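Local coordinates for protein putative rhamnosidase (Streptomyces avermitilis, PDB 3W5M) that hydrolyses terminal non-reducing alpha-L-rhamnose residues from flavonoid glycosides and gum arabic, and also binds L-rhamnose through a calcium-dependent carbohydrate-binding module, at residues F600-H613 with V922-A934. Sequence-based numbering, arbitrary orientation.
Sequences FEFETNVPMLNKLH and VGEWMYANIAGIA
Y927, on helix 923-929, meets F600, F602 and H613 in one aromatic cluster. Its OH lies at the edge of the H613 imidazole, in the ring plane, 2.8 Å from ND1; the hydrogen bond bends to 152°, and either atom could donate. The F602 pair is edge-to-face: Y927 CE1 stands over the F602 face, with ring planes at 73°. F600 comes against the phenol obliquely, CE1 reaching Y927 CD1 at 3.4 Å. Strand alternation puts F600 and F602 on one side, and CG anti to the backbone N (chi1 177° in F602) lays the F602 ring against Y927 and A931, whose CB sits at the edge of both rings. Within 600-613, F602 CB lies over the centre of the H613 ring, 3.7 Å above its plane. M926 packs CE against F602 CE2 (3.9 Å), while its SD, 5.1 Å from the F602 ring centroid, makes an oblique Met-aromatic contact and touches L612 CD2 at 4.1 Å. L612 CD2 also meets V922 CG1 tip to tip. A phenylalanine replacing Y927 would probably keep much of the ring contact but leave H613 ND1 without this partner. Strand 600-604 edges a sheet through its pairing with strand 955-962, so the cluster joins that sheet and helix 607-622, in the family's six-hairpin (alpha/alpha)6-barrel region, to helix 923-929. Inside this largely apolar cluster, Y927 OH and H613 ND1 satisfy each other, which probably fixes the imidazole's turn.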
ATOM      1  N   PHE A 600      -9.917 -10.478  13.271  1.00 22.44           N
ATOM      2  CA  PHE A 600     -11.069 -10.089  14.084  1.00 23.76           C
ATOM      3  C   PHE A 600     -12.392 -10.385  13.415  1.00 26.14           C
ATOM      4  O   PHE A 600     -12.736  -9.758  12.403  1.00 27.54           O
ATOM      5  CB  PHE A 600     -11.013  -8.598  14.474  1.00 23.00           C
ATOM      6  CG  PHE A 600     -11.789  -8.278  15.738  1.00 25.48           C
ATOM      7  CD1 PHE A 600     -13.157  -8.016  15.698  1.00 25.65           C
ATOM      8  CD2 PHE A 600     -11.144  -8.257  16.983  1.00 25.60           C
ATOM      9  CE1 PHE A 600     -13.860  -7.736  16.866  1.00 24.79           C
ATOM     10  CE2 PHE A 600     -11.851  -7.973  18.141  1.00 25.37           C
ATOM     11  CZ  PHE A 600     -13.207  -7.714  18.079  1.00 24.72           C
ATOM     12  N   GLU A 601     -13.132 -11.332  13.986  1.00 24.98           N
ATOM     13  CA  GLU A 601     -14.495 -11.636  13.523  1.00 29.95           C
ATOM     14  C   GLU A 601     -15.467 -10.886  14.422  1.00 28.19           C
ATOM     15  O   GLU A 601     -15.365 -10.984  15.639  1.00 26.93           O
ATOM     16  CB  GLU A 601     -14.783 -13.124  13.635  1.00 33.42           C
ATOM     17  CG  GLU A 601     -13.720 -14.032  13.056  1.00 43.94           C
ATOM     18  CD  GLU A 601     -14.198 -14.739  11.816  1.00 54.11           C
ATOM     19  OE1 GLU A 601     -15.434 -14.780  11.615  1.00 60.70           O
ATOM     20  OE2 GLU A 601     -13.348 -15.256  11.047  1.00 60.72           O
ATOM     21  N   PHE A 602     -16.406 -10.157  13.827  1.00 27.40           N
ATOM     22  CA  PHE A 602     -17.308  -9.288  14.574  1.00 25.32           C
ATOM     23  C   PHE A 602     -18.683  -9.391  13.943  1.00 26.31           C
ATOM     24  O   PHE A 602     -18.813  -9.229  12.722  1.00 21.47           O
ATOM     25  CB  PHE A 602     -16.787  -7.858  14.496  1.00 28.40           C
ATOM     26  CG  PHE A 602     -17.657  -6.822  15.170  1.00 30.57           C
ATOM     27  CD1 PHE A 602     -17.707  -6.716  16.552  1.00 34.19           C
ATOM     28  CD2 PHE A 602     -18.379  -5.913  14.408  1.00 30.94           C
ATOM     29  CE1 PHE A 602     -18.489  -5.727  17.168  1.00 34.93           C
ATOM     30  CE2 PHE A 602     -19.160  -4.930  15.002  1.00 32.73           C
ATOM     31  CZ  PHE A 602     -19.209  -4.833  16.389  1.00 33.73           C
ATOM     32  N   GLU A 603     -19.706  -9.648  14.773  1.00 26.53           N
ATOM     33  CA  GLU A 603     -21.085  -9.722  14.293  1.00 28.84           C
ATOM     34  C   GLU A 603     -22.044  -9.283  15.387  1.00 30.16           C
ATOM     35  O   GLU A 603     -21.921  -9.710  16.534  1.00 28.69           O
ATOM     36  CB  GLU A 603     -21.415 -11.137  13.829  1.00 32.76           C
ATOM     37  CG  GLU A 603     -22.794 -11.279  13.205  1.00 43.01           C
ATOM     38  CD  GLU A 603     -23.125 -12.715  12.851  1.00 51.14           C
ATOM     39  OE1 GLU A 603     -22.331 -13.632  13.191  1.00 52.68           O
ATOM     40  OE2 GLU A 603     -24.192 -12.925  12.228  1.00 57.93           O
ATOM     41  N   THR A 604     -22.982  -8.417  15.017  1.00 29.64           N
ATOM     42  CA  THR A 604     -24.026  -7.930  15.931  1.00 30.59           C
ATOM     43  C   THR A 604     -25.395  -8.255  15.328  1.00 32.81           C
ATOM     44  O   THR A 604     -25.477  -8.742  14.187  1.00 28.53           O
ATOM     45  CB  THR A 604     -23.946  -6.409  16.162  1.00 29.83           C
ATOM     46  OG1 THR A 604     -24.423  -5.709  15.001  1.00 31.79           O
ATOM     47  CG2 THR A 604     -22.526  -5.939  16.501  1.00 30.41           C
ATOM     48  N   ASN A 605     -26.456  -7.998  16.101  1.00 34.57           N
ATOM     49  CA  ASN A 605     -27.834  -8.058  15.601  1.00 35.77           C
ATOM     50  C   ASN A 605     -28.212  -6.934  14.617  1.00 34.62           C
ATOM     51  O   ASN A 605     -29.288  -6.999  14.012  1.00 37.35           O
ATOM     52  CB  ASN A 605     -28.820  -8.023  16.783  1.00 36.10           C
ATOM     53  CG  ASN A 605     -28.739  -6.722  17.567  1.00 36.93           C
ATOM     54  OD1 ASN A 605     -27.772  -6.482  18.293  1.00 34.52           O
ATOM     55  ND2 ASN A 605     -29.758  -5.871  17.423  1.00 36.25           N
ATOM     56  N   VAL A 606     -27.347  -5.921  14.480  1.00 31.80           N
ATOM     57  CA  VAL A 606     -27.586  -4.714  13.684  1.00 32.35           C
ATOM     58  C   VAL A 606     -26.870  -4.690  12.325  1.00 34.80           C
ATOM     59  O   VAL A 606     -25.662  -4.427  12.253  1.00 32.29           O
ATOM     60  CB  VAL A 606     -27.186  -3.462  14.461  1.00 31.18           C
ATOM     61  CG1 VAL A 606     -27.572  -2.203  13.698  1.00 32.04           C
ATOM     62  CG2 VAL A 606     -27.844  -3.483  15.829  1.00 33.02           C
ATOM     63  N   PRO A 607     -27.625  -4.947  11.236  1.00 35.43           N
ATOM     64  CA  PRO A 607     -27.022  -5.001   9.898  1.00 33.21           C
ATOM     65  C   PRO A 607     -26.059  -3.841   9.581  1.00 32.43           C
ATOM     66  O   PRO A 607     -24.979  -4.091   9.026  1.00 29.73           O
ATOM     67  CB  PRO A 607     -28.242  -5.012   8.976  1.00 34.33           C
ATOM     68  CG  PRO A 607     -29.268  -5.746   9.786  1.00 33.32           C
ATOM     69  CD  PRO A 607     -29.074  -5.228  11.182  1.00 35.41           C
ATOM     70  N   MET A 608     -26.405  -2.614   9.981  1.00 30.15           N
ATOM     71  CA  MET A 608     -25.592  -1.456   9.653  1.00 30.69           C
ATOM     72  C   MET A 608     -24.206  -1.488  10.301  1.00 30.61           C
ATOM     73  O   MET A 608     -23.220  -0.938   9.752  1.00 29.43           O
ATOM     74  CB  MET A 608     -26.284  -0.159  10.038  1.00 37.61           C
ATOM     75  CG  MET A 608     -25.722   1.047   9.304  1.00 42.07           C
ATOM     76  SD  MET A 608     -25.696   2.558  10.282  1.00 56.04           S
ATOM     77  CE  MET A 608     -24.136   2.344  11.150  1.00 48.57           C
ATOM     78  N   LEU A 609     -24.118  -2.117  11.469  1.00 29.75           N
ATOM     79  CA  LEU A 609     -22.818  -2.176  12.139  1.00 28.52           C
ATOM     80  C   LEU A 609     -21.985  -3.262  11.529  1.00 27.41           C
ATOM     81  O   LEU A 609     -20.760  -3.143  11.471  1.00 30.01           O
ATOM     82  CB  LEU A 609     -22.944  -2.399  13.641  1.00 28.06           C
ATOM     83  CG  LEU A 609     -23.630  -1.302  14.442  1.00 28.37           C
ATOM     84  CD1 LEU A 609     -23.602  -1.753  15.898  1.00 30.56           C
ATOM     85  CD2 LEU A 609     -23.030   0.085  14.243  1.00 26.77           C
ATOM     86  N   ASN A 610     -22.644  -4.330  11.102  1.00 26.63           N
ATOM     87  CA  ASN A 610     -21.950  -5.403  10.413  1.00 27.58           C
ATOM     88  C   ASN A 610     -21.362  -4.904   9.092  1.00 27.06           C
ATOM     89  O   ASN A 610     -20.243  -5.296   8.718  1.00 24.21           O
ATOM     90  CB  ASN A 610     -22.865  -6.603  10.229  1.00 28.27           C
ATOM     91  CG  ASN A 610     -23.394  -7.137  11.563  1.00 30.11           C
ATOM     92  OD1 ASN A 610     -22.816  -6.891  12.629  1.00 31.28           O
ATOM     93  ND2 ASN A 610     -24.491  -7.858  11.507  1.00 28.35           N
ATOM     94  N   LYS A 611     -22.109  -4.030   8.408  1.00 27.32           N
ATOM     95  CA  LYS A 611     -21.618  -3.368   7.185  1.00 27.69           C
ATOM     96  C   LYS A 611     -20.460  -2.416   7.461  1.00 27.75           C
ATOM     97  O   LYS A 611     -19.463  -2.386   6.715  1.00 24.86           O
ATOM     98  CB  LYS A 611     -22.754  -2.633   6.457  1.00 29.01           C
ATOM     99  CG  LYS A 611     -22.357  -2.089   5.090  1.00 30.72           C
ATOM    100  CD  LYS A 611     -21.782  -3.196   4.219  1.00 30.40           C
ATOM    101  CE  LYS A 611     -21.721  -2.769   2.767  1.00 34.58           C
ATOM    102  NZ  LYS A 611     -21.191  -3.896   1.933  1.00 38.79           N
ATOM    103  N   LEU A 612     -20.574  -1.640   8.538  1.00 24.09           N
ATOM    104  CA  LEU A 612     -19.513  -0.763   8.926  1.00 22.42           C
ATOM    105  C   LEU A 612     -18.172  -1.524   9.146  1.00 22.30           C
ATOM    106  O   LEU A 612     -17.108  -1.118   8.612  1.00 21.86           O
ATOM    107  CB  LEU A 612     -19.912   0.039  10.187  1.00 24.20           C
ATOM    108  CG  LEU A 612     -18.874   1.036  10.672  1.00 23.35           C
ATOM    109  CD1 LEU A 612     -18.484   2.032   9.589  1.00 22.46           C
ATOM    110  CD2 LEU A 612     -19.418   1.764  11.910  1.00 23.65           C
ATOM    111  N   HIS A 613     -18.242  -2.618   9.897  1.00 22.09           N
ATOM    112  CA  HIS A 613     -17.106  -3.506  10.124  1.00 22.29           C
ATOM    113  C   HIS A 613     -16.545  -4.061   8.795  1.00 22.28           C
ATOM    114  O   HIS A 613     -15.338  -3.990   8.564  1.00 22.14           O
ATOM    115  CB  HIS A 613     -17.505  -4.642  11.035  1.00 22.01           C
ATOM    116  CG  HIS A 613     -16.494  -5.732  11.111  1.00 23.18           C
ATOM    117  ND1 HIS A 613     -15.268  -5.575  11.726  1.00 22.81           N
ATOM    118  CD2 HIS A 613     -16.529  -7.004  10.650  1.00 23.63           C
ATOM    119  CE1 HIS A 613     -14.597  -6.707  11.642  1.00 24.04           C
ATOM    120  NE2 HIS A 613     -15.338  -7.590  10.994  1.00 24.80           N
ATOM    121  N   VAL A 922     -13.140   4.303  13.900  1.00 23.55           N
ATOM    122  CA  VAL A 922     -14.269   3.969  14.775  1.00 24.41           C
ATOM    123  C   VAL A 922     -14.285   2.482  15.144  1.00 24.44           C
ATOM    124  O   VAL A 922     -14.840   2.075  16.185  1.00 24.07           O
ATOM    125  CB  VAL A 922     -15.618   4.381  14.109  1.00 24.95           C
ATOM    126  CG1 VAL A 922     -15.921   3.518  12.887  1.00 25.83           C
ATOM    127  CG2 VAL A 922     -16.766   4.286  15.096  1.00 26.47           C
ATOM    128  N   GLY A 923     -13.640   1.666  14.304  1.00 25.13           N
ATOM    129  CA  GLY A 923     -13.565   0.229  14.502  1.00 23.65           C
ATOM    130  C   GLY A 923     -13.110  -0.133  15.900  1.00 22.66           C
ATOM    131  O   GLY A 923     -13.708  -0.979  16.529  1.00 22.27           O
ATOM    132  N   GLU A 924     -12.042   0.494  16.375  1.00 23.52           N
ATOM    133  CA  GLU A 924     -11.467   0.104  17.668  1.00 25.83           C
ATOM    134  C   GLU A 924     -12.452   0.322  18.807  1.00 27.36           C
ATOM    135  O   GLU A 924     -12.439  -0.434  19.754  1.00 24.09           O
ATOM    136  CB  GLU A 924     -10.167   0.843  17.972  1.00 26.87           C
ATOM    137  CG  GLU A 924     -10.299   2.342  18.158  1.00 34.70           C
ATOM    138  CD  GLU A 924      -9.017   2.987  18.640  1.00 38.12           C
ATOM    139  OE1 GLU A 924      -8.545   2.606  19.742  1.00 43.53           O
ATOM    140  OE2 GLU A 924      -8.480   3.874  17.928  1.00 37.35           O
ATOM    141  N   TRP A 925     -13.298   1.348  18.701  1.00 26.95           N
ATOM    142  CA  TRP A 925     -14.341   1.566  19.711  1.00 26.46           C
ATOM    143  C   TRP A 925     -15.363   0.428  19.713  1.00 27.19           C
ATOM    144  O   TRP A 925     -15.759  -0.067  20.764  1.00 25.41           O
ATOM    145  CB  TRP A 925     -15.013   2.933  19.548  1.00 26.76           C
ATOM    146  CG  TRP A 925     -16.029   3.195  20.652  1.00 27.57           C
ATOM    147  CD1 TRP A 925     -15.804   3.857  21.845  1.00 27.16           C
ATOM    148  CD2 TRP A 925     -17.409   2.771  20.677  1.00 27.88           C
ATOM    149  NE1 TRP A 925     -16.976   3.877  22.598  1.00 26.18           N
ATOM    150  CE2 TRP A 925     -17.964   3.216  21.909  1.00 29.81           C
ATOM    151  CE3 TRP A 925     -18.237   2.074  19.773  1.00 28.47           C
ATOM    152  CZ2 TRP A 925     -19.303   2.980  22.259  1.00 30.83           C
ATOM    153  CZ3 TRP A 925     -19.570   1.839  20.124  1.00 29.50           C
ATOM    154  CH2 TRP A 925     -20.087   2.294  21.356  1.00 32.67           C
ATOM    155  N   MET A 926     -15.769  -0.028  18.530  1.00 25.49           N
ATOM    156  CA  MET A 926     -16.671  -1.135  18.456  1.00 25.50           C
ATOM    157  C   MET A 926     -16.063  -2.409  19.049  1.00 25.83           C
ATOM    158  O   MET A 926     -16.758  -3.168  19.729  1.00 24.98           O
ATOM    159  CB  MET A 926     -17.089  -1.390  16.998  1.00 26.81           C
ATOM    160  CG  MET A 926     -17.853  -0.257  16.345  1.00 26.83           C
ATOM    161  SD  MET A 926     -18.948  -0.849  15.025  1.00 32.50           S
ATOM    162  CE  MET A 926     -17.696  -1.465  13.893  1.00 28.26           C
ATOM    163  N   TYR A 927     -14.783  -2.663  18.775  1.00 24.89           N
ATOM    164  CA  TYR A 927     -14.195  -3.938  19.147  1.00 22.78           C
ATOM    165  C   TYR A 927     -14.000  -3.954  20.656  1.00 23.90           C
ATOM    166  O   TYR A 927     -14.275  -4.965  21.290  1.00 23.59           O
ATOM    167  CB  TYR A 927     -12.878  -4.214  18.368  1.00 23.00           C
ATOM    168  CG  TYR A 927     -13.046  -4.059  16.868  1.00 23.13           C
ATOM    169  CD1 TYR A 927     -14.255  -4.397  16.235  1.00 23.12           C
ATOM    170  CD2 TYR A 927     -12.025  -3.543  16.083  1.00 24.24           C
ATOM    171  CE1 TYR A 927     -14.421  -4.236  14.862  1.00 23.70           C
ATOM    172  CE2 TYR A 927     -12.196  -3.360  14.710  1.00 23.12           C
ATOM    173  CZ  TYR A 927     -13.387  -3.731  14.106  1.00 25.34           C
ATOM    174  OH  TYR A 927     -13.534  -3.554  12.736  1.00 25.73           O
ATOM    175  N   ALA A 928     -13.616  -2.801  21.208  1.00 24.11           N
ATOM    176  CA  ALA A 928     -13.368  -2.654  22.651  1.00 26.40           C
ATOM    177  C   ALA A 928     -14.655  -2.618  23.481  1.00 26.81           C
ATOM    178  O   ALA A 928     -14.681  -3.142  24.589  1.00 27.61           O
ATOM    179  CB  ALA A 928     -12.503  -1.433  22.930  1.00 24.93           C
ATOM    180  N   ASN A 929     -15.731  -2.068  22.916  1.00 28.13           N
ATOM    181  CA  ASN A 929     -16.957  -1.766  23.695  1.00 28.63           C
ATOM    182  C   ASN A 929     -18.203  -2.552  23.338  1.00 30.28           C
ATOM    183  O   ASN A 929     -19.017  -2.869  24.218  1.00 31.97           O
ATOM    184  CB  ASN A 929     -17.246  -0.284  23.625  1.00 28.95           C
ATOM    185  CG  ASN A 929     -16.104   0.551  24.147  1.00 29.69           C
ATOM    186  OD1 ASN A 929     -15.402   1.208  23.384  1.00 31.69           O
ATOM    187  ND2 ASN A 929     -15.897   0.524  25.454  1.00 31.49           N
ATOM    188  N   ILE A 930     -18.366  -2.906  22.066  1.00 26.76           N
ATOM    189  CA  ILE A 930     -19.501  -3.728  21.697  1.00 27.60           C
ATOM    190  C   ILE A 930     -19.081  -5.176  21.825  1.00 29.93           C
ATOM    191  O   ILE A 930     -19.761  -5.974  22.471  1.00 29.75           O
ATOM    192  CB  ILE A 930     -20.059  -3.399  20.277  1.00 28.25           C
ATOM    193  CG1 ILE A 930     -20.433  -1.917  20.199  1.00 28.79           C
ATOM    194  CG2 ILE A 930     -21.221  -4.346  19.936  1.00 28.03           C
ATOM    195  CD1 ILE A 930     -20.802  -1.392  18.817  1.00 30.94           C
ATOM    196  N   ALA A 931     -17.941  -5.524  21.218  1.00 29.20           N
ATOM    197  CA  ALA A 931     -17.400  -6.870  21.388  1.00 32.13           C
ATOM    198  C   ALA A 931     -16.803  -7.037  22.808  1.00 28.73           C
ATOM    199  O   ALA A 931     -16.806  -8.120  23.361  1.00 32.93           O
ATOM    200  CB  ALA A 931     -16.371  -7.167  20.302  1.00 28.84           C
ATOM    201  N   GLY A 932     -16.320  -5.950  23.395  1.00 32.28           N
ATOM    202  CA  GLY A 932     -15.789  -6.017  24.755  1.00 30.41           C
ATOM    203  C   GLY A 932     -14.455  -6.744  24.838  1.00 33.26           C
ATOM    204  O   GLY A 932     -14.251  -7.582  25.724  1.00 33.63           O
ATOM    205  N   ILE A 933     -13.547  -6.422  23.911  1.00 29.53           N
ATOM    206  CA  ILE A 933     -12.220  -7.054  23.855  1.00 26.13           C
ATOM    207  C   ILE A 933     -11.192  -5.951  23.758  1.00 26.26           C
ATOM    208  O   ILE A 933     -11.119  -5.259  22.745  1.00 26.01           O
ATOM    209  CB  ILE A 933     -12.071  -8.007  22.639  1.00 23.41           C
ATOM    210  CG1 ILE A 933     -13.042  -9.185  22.765  1.00 22.82           C
ATOM    211  CG2 ILE A 933     -10.617  -8.492  22.511  1.00 22.75           C
ATOM    212  CD1 ILE A 933     -13.005 -10.174  21.604  1.00 22.95           C
ATOM    213  N   ALA A 934     -10.412  -5.749  24.820  1.00 26.53           N
ATOM    214  CA  ALA A 934      -9.422  -4.665  24.850  1.00 25.61           C
ATOM    215  C   ALA A 934      -8.246  -5.111  25.708  1.00 25.58           C
ATOM    216  O   ALA A 934      -8.425  -5.945  26.560  1.00 24.19           O
ATOM    217  CB  ALA A 934     -10.033  -3.386  25.414  1.00 27.33           C
TER